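Local structure of quinone oxidoreductase 1 (Escherichia coli, 1QOR) at residues A[62-67]-A[122-127]; A[115-120]-A[292-297]. The protein catalyses the NADPH-dependent one-electron reduction of quinones to 1,4-benzosemiquinones, working as a homodimer of the zinc-containing alcohol dehydrogenase family. All coordinates share one frame; numbering follows the deposited sequence.

Contact 1 of 2, residues A[62-67]-A[122-127]; sequences GTEAAG and FLKGLT. With NDP (NADPH dihydro-nicotinamide-adenine-dinucleotide phosphate), chain D.
T63 meets L123 through OG1, 3.7 Å from the methyl CD1, a packing contact by a hydroxyl that is hydrogen-bonded to the carbonyl of A88. E64 next illustrates how one buried carboxylate can serve a break in a helix. With CG anti to the backbone N (chi1 -172°) and the chain extended beyond it, the carboxylate is carried to the kink where the amides of L123 and K124 lack bonds to the preceding turn. E64 OE2 accepts from L123 N at 2.8 Å, an almost straight bond (173°) whose donor stands above the carboxylate plane. A water replaces the second missing bond, accepting from K124 N and K124 NZ while donating to E64 OE2 at 2.7 Å. E64 OE1 forms a long salt bridge to K124 NZ (3.7 Å) and takes a hydrogen bond from N41; K124 NZ is hydrogen-bonded to N41 OD1 and to the carbonyl of I40. An alanine in place of E64 would probably leave the amide of L123 without its acceptor and deprive K124 of its long salt-bridge partner. At the kink itself L123 CD2 packs 3.7 Å from C5N of the NADPH, and one turn further T127 OG1 approaches C4N at 3.2 Å, putting the helix in the nicotinamide pocket, while E64, from the segment leading into strand 65-72 of the GroES-like range, holds the kink behind it.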
loop_
_atom_site.group_PDB
_atom_site.type_symbol
_atom_site.label_atom_id
_atom_site.label_comp_id
_atom_site.label_asym_id
_atom_site.label_seq_id
_atom_site.Cartn_x
_atom_site.Cartn_y
_atom_site.Cartn_z
ATOM N N GLY A 62 -18.179 3.217 22.563
ATOM C CA GLY A 62 -17.446 4.467 22.647
ATOM C C GLY A 62 -16.126 4.392 23.361
ATOM O O GLY A 62 -15.990 3.654 24.341
ATOM N N THR A 63 -15.113 5.057 22.813
ATOM C CA THR A 63 -13.799 5.093 23.425
ATOM C C THR A 63 -13.339 6.538 23.634
ATOM O O THR A 63 -12.175 6.744 24.004
ATOM C CB THR A 63 -12.730 4.434 22.548
ATOM O OG1 THR A 63 -12.602 5.172 21.323
ATOM C CG2 THR A 63 -13.100 3.004 22.258
ATOM N N GLU A 64 -14.232 7.518 23.419
ATOM C CA GLU A 64 -13.860 8.944 23.545
ATOM C C GLU A 64 -14.733 9.769 24.479
ATOM O O GLU A 64 -15.950 9.763 24.356
ATOM C CB GLU A 64 -13.907 9.628 22.175
ATOM C CG GLU A 64 -13.353 11.048 22.181
ATOM C CD GLU A 64 -13.597 11.813 20.866
ATOM O OE1 GLU A 64 -14.489 11.449 20.067
ATOM O OE2 GLU A 64 -12.870 12.795 20.621
ATOM N N ALA A 65 -14.122 10.511 25.394
ATOM C CA ALA A 65 -14.901 11.338 26.276
ATOM C C ALA A 65 -13.946 12.253 27.006
ATOM O O ALA A 65 -12.717 12.042 26.984
ATOM C CB ALA A 65 -15.712 10.490 27.247
ATOM N N ALA A 66 -14.515 13.297 27.613
ATOM C CA ALA A 66 -13.741 14.303 28.366
ATOM C C ALA A 66 -14.469 14.526 29.675
ATOM O O ALA A 66 -15.715 14.427 29.718
ATOM C CB ALA A 66 -13.662 15.646 27.553
ATOM N N GLY A 67 -13.726 14.799 30.743
ATOM C CA GLY A 67 -14.384 15.042 32.016
ATOM C C GLY A 67 -13.425 15.284 33.154
ATOM O O GLY A 67 -12.245 15.589 32.934
ATOM N N PHE A 122 -11.091 15.312 19.857
ATOM C CA PHE A 122 -9.880 14.579 20.250
ATOM C C PHE A 122 -9.528 13.350 19.360
ATOM O O PHE A 122 -8.458 13.297 18.757
ATOM C CB PHE A 122 -9.909 14.227 21.748
ATOM C CG PHE A 122 -8.542 13.909 22.319
ATOM C CD1 PHE A 122 -7.508 14.846 22.254
ATOM C CD2 PHE A 122 -8.284 12.661 22.890
ATOM C CE1 PHE A 122 -6.232 14.543 22.749
ATOM C CE2 PHE A 122 -7.012 12.352 23.389
ATOM C CZ PHE A 122 -5.990 13.292 23.319
ATOM N N LEU A 123 -10.432 12.382 19.259
ATOM C CA LEU A 123 -10.189 11.209 18.421
ATOM C C LEU A 123 -10.036 11.637 16.950
ATOM O O LEU A 123 -9.098 11.251 16.284
ATOM C CB LEU A 123 -11.357 10.205 18.543
ATOM C CG LEU A 123 -11.106 8.791 17.983
ATOM C CD1 LEU A 123 -11.961 7.724 18.718
ATOM C CD2 LEU A 123 -11.418 8.779 16.504
ATOM N N LYS A 124 -10.966 12.449 16.450
ATOM C CA LYS A 124 -10.910 12.889 15.068
ATOM C C LYS A 124 -9.675 13.786 14.768
ATOM O O LYS A 124 -9.066 13.684 13.679
ATOM C CB LYS A 124 -12.209 13.607 14.726
ATOM C CG LYS A 124 -13.461 12.731 14.785
ATOM C CD LYS A 124 -14.741 13.616 14.827
ATOM C CE LYS A 124 -15.993 12.872 15.356
ATOM N NZ LYS A 124 -15.975 12.457 16.839
ATOM N N GLY A 125 -9.256 14.612 15.729
ATOM C CA GLY A 125 -8.109 15.490 15.492
ATOM C C GLY A 125 -6.803 14.715 15.478
ATOM O O GLY A 125 -5.862 15.035 14.719
ATOM N N LEU A 126 -6.699 13.717 16.359
ATOM C CA LEU A 126 -5.495 12.864 16.396
ATOM C C LEU A 126 -5.423 12.109 15.053
ATOM O O LEU A 126 -4.323 11.853 14.503
ATOM C CB LEU A 126 -5.602 11.880 17.564
ATOM C CG LEU A 126 -5.535 12.487 18.983
ATOM C CD1 LEU A 126 -5.664 11.363 19.965
ATOM C CD2 LEU A 126 -4.207 13.177 19.254
ATOM N N THR A 127 -6.589 11.727 14.533
ATOM C CA THR A 127 -6.645 11.070 13.239
ATOM C C THR A 127 -6.152 12.031 12.129
ATOM O O THR A 127 -5.287 11.686 11.317
ATOM C CB THR A 127 -8.066 10.672 12.918
ATOM O OG1 THR A 127 -8.537 9.832 13.968
ATOM C CG2 THR A 127 -8.137 9.915 11.604
HETATM P PA NDP D . -18.648 11.566 9.579
HETATM O O1A NDP D . -19.173 12.581 10.529
HETATM O O2A NDP D . -17.643 11.993 8.569
HETATM O O5B NDP D . -19.808 10.791 8.903
HETATM C C5B NDP D . -19.627 9.945 7.798
HETATM C C4B NDP D . -19.867 10.732 6.545
HETATM O O4B NDP D . -19.387 9.844 5.544
HETATM C C3B NDP D . -21.325 11.023 6.163
HETATM O O3B NDP D . -21.773 12.230 6.836
HETATM C C2B NDP D . -21.278 10.994 4.643
HETATM O O2B NDP D . -21.058 12.321 4.182
HETATM C C1B NDP D . -20.062 10.024 4.307
HETATM N N9A NDP D . -20.686 8.856 3.665
HETATM C C8A NDP D . -20.550 8.451 2.402
HETATM N N7A NDP D . -21.316 7.375 2.185
HETATM C C5A NDP D . -21.907 7.150 3.337
HETATM C C6A NDP D . -22.829 6.139 3.579
HETATM N N6A NDP D . -23.209 5.269 2.652
HETATM N N1A NDP D . -23.328 6.098 4.815
HETATM C C2A NDP D . -22.970 6.979 5.790
HETATM N N3A NDP D . -22.087 7.950 5.543
HETATM C C4A NDP D . -21.546 8.052 4.294
HETATM O O3 NDP D . -17.921 10.533 10.544
HETATM P PN NDP D . -16.618 10.542 11.439
HETATM O O1N NDP D . -15.907 11.870 11.398
HETATM O O2N NDP D . -16.956 9.932 12.780
HETATM O O5D NDP D . -15.738 9.432 10.598
HETATM C C5D NDP D . -15.396 9.537 9.223
HETATM C C4D NDP D . -14.782 8.272 8.724
HETATM O O4D NDP D . -13.457 8.103 9.277
HETATM C C3D NDP D . -15.570 7.021 9.097
HETATM O O3D NDP D . -15.593 6.111 7.993
HETATM C C2D NDP D . -14.737 6.471 10.275
HETATM O O2D NDP D . -14.946 5.094 10.462
HETATM C C1D NDP D . -13.322 6.744 9.854
HETATM N N1N NDP D . -12.252 6.981 10.861
HETATM C C2N NDP D . -11.056 6.319 10.744
HETATM C C3N NDP D . -10.072 6.564 11.686
HETATM C C7N NDP D . -8.713 5.885 11.582
HETATM O O7N NDP D . -7.819 6.129 12.384
HETATM N N7N NDP D . -8.593 5.044 10.576
HETATM C C4N NDP D . -10.265 7.458 12.725
HETATM C C5N NDP D . -11.491 8.128 12.827
HETATM C C6N NDP D . -12.478 7.872 11.891
HETATM P P2B NDP D . -21.609 12.812 2.689
HETATM O O1X NDP D . -20.963 14.125 2.475
HETATM O O2X NDP D . -21.155 11.786 1.742
HETATM O O3X NDP D . -23.073 12.847 2.861
HETATM O O HOH W 1 -13.377 13.679 18.107
#

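Contact 2 of 2, residues A[115-120]-A[292-297]; sequences FEQAAA and IKVDVA
V294 and Q117 are brought together by their first torsions. At V294, chi1 of -59° puts CG1 anti to the carbonyl carbon; CG2 then falls between the backbone N and the carbonyl carbon, and from that crowded position the methyl touches the helix backbone, 3.4 Å from Q117 O. The same methyl lies 3.9 Å from Q117 CB, the two side chains crossing at about a right angle. At Q117, CG stands anti to the carbonyl carbon (chi1 -75°), and the extended chain beyond it runs beside D295, pointing the same way.

The amide and carboxylate planes are only 11° apart, yet Q117 NE2 and D295 OD1 remain 3.6 Å from each other. The pair exemplifies a polar contact completed by water: one molecule accepts from Q117 NE2 and from the backbone N of V294, both at 2.9 Å, and donates to D295 OD1 at 2.8 Å. The amide oxygen is held as well, Q117 OE1 accepting from the backbone N of S114. One turn on, contact becomes apolar, A120 CB meeting V296 CG2 at 3.5 Å and also resting against the carbonyl oxygen of V294.

The contact thus joins the first turns of helix 115-135 to the loop between helix 273-288 and strand 301-303, with I292 packed on helix 152-164 at one end and V296 touching L324 of strand 324-326 toward the other.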
loop_
_atom_site.group_PDB
_atom_site.type_symbol
_atom_site.label_atom_id
_atom_site.label_comp_id
_atom_site.label_asym_id
_atom_site.label_seq_id
_atom_site.Cartn_x
_atom_site.Cartn_y
_atom_site.Cartn_z
ATOM N N PHE A 115 -14.932 20.946 27.692
ATOM C CA PHE A 115 -15.181 19.507 27.604
ATOM C C PHE A 115 -15.882 19.172 26.322
ATOM O O PHE A 115 -15.563 18.152 25.720
ATOM C CB PHE A 115 -15.988 18.973 28.802
ATOM C CG PHE A 115 -15.217 18.970 30.080
ATOM C CD1 PHE A 115 -13.962 18.417 30.133
ATOM C CD2 PHE A 115 -15.759 19.508 31.233
ATOM C CE1 PHE A 115 -13.238 18.397 31.336
ATOM C CE2 PHE A 115 -15.055 19.492 32.427
ATOM C CZ PHE A 115 -13.795 18.940 32.479
ATOM N N GLU A 116 -16.808 20.036 25.890
ATOM C CA GLU A 116 -17.547 19.814 24.650
ATOM C C GLU A 116 -16.639 19.961 23.424
ATOM O O GLU A 116 -16.859 19.293 22.405
ATOM C CB GLU A 116 -18.697 20.800 24.533
ATOM C CG GLU A 116 -19.736 20.682 25.635
ATOM C CD GLU A 116 -21.097 21.271 25.240
ATOM O OE1 GLU A 116 -21.168 22.043 24.252
ATOM O OE2 GLU A 116 -22.105 20.944 25.915
ATOM N N GLN A 117 -15.632 20.839 23.515
ATOM C CA GLN A 117 -14.704 21.047 22.402
ATOM C C GLN A 117 -13.772 19.874 22.298
ATOM O O GLN A 117 -13.397 19.463 21.198
ATOM C CB GLN A 117 -13.836 22.285 22.593
ATOM C CG GLN A 117 -14.539 23.585 22.368
ATOM C CD GLN A 117 -13.631 24.759 22.699
ATOM O OE1 GLN A 117 -13.021 24.817 23.781
ATOM N NE2 GLN A 117 -13.490 25.676 21.749
ATOM N N ALA A 118 -13.367 19.377 23.460
ATOM C CA ALA A 118 -12.451 18.258 23.555
ATOM C C ALA A 118 -13.079 16.964 23.015
ATOM O O ALA A 118 -12.482 16.294 22.166
ATOM C CB ALA A 118 -11.993 18.097 24.991
ATOM N N ALA A 119 -14.302 16.657 23.434
ATOM C CA ALA A 119 -14.989 15.450 22.980
ATOM C C ALA A 119 -15.457 15.561 21.517
ATOM O O ALA A 119 -15.900 14.561 20.904
ATOM C CB ALA A 119 -16.192 15.144 23.895
ATOM N N ALA A 120 -15.448 16.776 20.966
ATOM C CA ALA A 120 -15.869 16.945 19.584
ATOM C C ALA A 120 -14.661 16.726 18.634
ATOM O O ALA A 120 -14.813 16.451 17.423
ATOM C CB ALA A 120 -16.426 18.386 19.382
ATOM N N ILE A 292 -8.344 25.979 14.443
ATOM C CA ILE A 292 -9.291 24.914 14.136
ATOM C C ILE A 292 -10.489 25.123 15.039
ATOM O O ILE A 292 -10.323 25.159 16.242
ATOM C CB ILE A 292 -8.649 23.516 14.356
ATOM C CG1 ILE A 292 -7.548 23.282 13.300
ATOM C CG2 ILE A 292 -9.736 22.394 14.360
ATOM C CD1 ILE A 292 -6.752 22.013 13.497
ATOM N N LYS A 293 -11.671 25.338 14.468
ATOM C CA LYS A 293 -12.898 25.554 15.234
ATOM C C LYS A 293 -13.597 24.215 15.348
ATOM O O LYS A 293 -13.809 23.515 14.328
ATOM C CB LYS A 293 -13.871 26.478 14.493
ATOM C CG LYS A 293 -13.328 27.793 13.938
ATOM C CD LYS A 293 -12.665 28.650 15.006
ATOM C CE LYS A 293 -12.466 30.109 14.499
ATOM N NZ LYS A 293 -11.717 30.231 13.190
ATOM N N VAL A 294 -14.015 23.861 16.558
ATOM C CA VAL A 294 -14.696 22.579 16.734
ATOM C C VAL A 294 -15.986 22.695 17.528
ATOM O O VAL A 294 -16.373 21.763 18.211
ATOM C CB VAL A 294 -13.778 21.470 17.364
ATOM C CG1 VAL A 294 -12.553 21.216 16.501
ATOM C CG2 VAL A 294 -13.368 21.844 18.744
ATOM N N ASP A 295 -16.668 23.822 17.425
ATOM C CA ASP A 295 -17.905 23.986 18.153
ATOM C C ASP A 295 -18.965 23.120 17.481
ATOM O O ASP A 295 -18.928 22.913 16.276
ATOM C CB ASP A 295 -18.276 25.464 18.199
ATOM C CG ASP A 295 -17.119 26.335 18.747
ATOM O OD1 ASP A 295 -16.525 25.959 19.804
ATOM O OD2 ASP A 295 -16.790 27.379 18.108
ATOM N N VAL A 296 -19.864 22.554 18.277
ATOM C CA VAL A 296 -20.900 21.636 17.783
ATOM C C VAL A 296 -22.302 22.231 17.693
ATOM O O VAL A 296 -22.773 22.843 18.646
ATOM C CB VAL A 296 -20.922 20.320 18.703
ATOM C CG1 VAL A 296 -22.137 19.429 18.409
ATOM C CG2 VAL A 296 -19.649 19.510 18.492
ATOM N N ALA A 297 -22.981 22.001 16.570
ATOM C CA ALA A 297 -24.351 22.468 16.362
ATOM C C ALA A 297 -25.168 21.969 17.551
ATOM O O ALA A 297 -25.009 20.815 17.953
ATOM C CB ALA A 297 -24.912 21.866 15.080
HETATM O O HOH W 2 -13.900 25.683 18.839
#

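How the contacts relate
Both contacts draw on helix 115-135, contact 2 on its opening turns and contact 1 on the turns that follow, and their centres lie 11 Å apart. They also touch directly: G67 O packs 3.4 Å from F115 CE1, and A66 CB lies 3.6 Å from F115 O, so strand 65-72 meets the first turn of the helix, while E64 serves its kink. S322 adds a further tie, as the side chains of K124 and V296 both touch it and its hydroxyl is hydrogen-bonded to A120 O. Only contact 1 reaches the cofactor, through L123 and T127; in contact 2 the side chain of A120 stays about 10 Å from the NADPH.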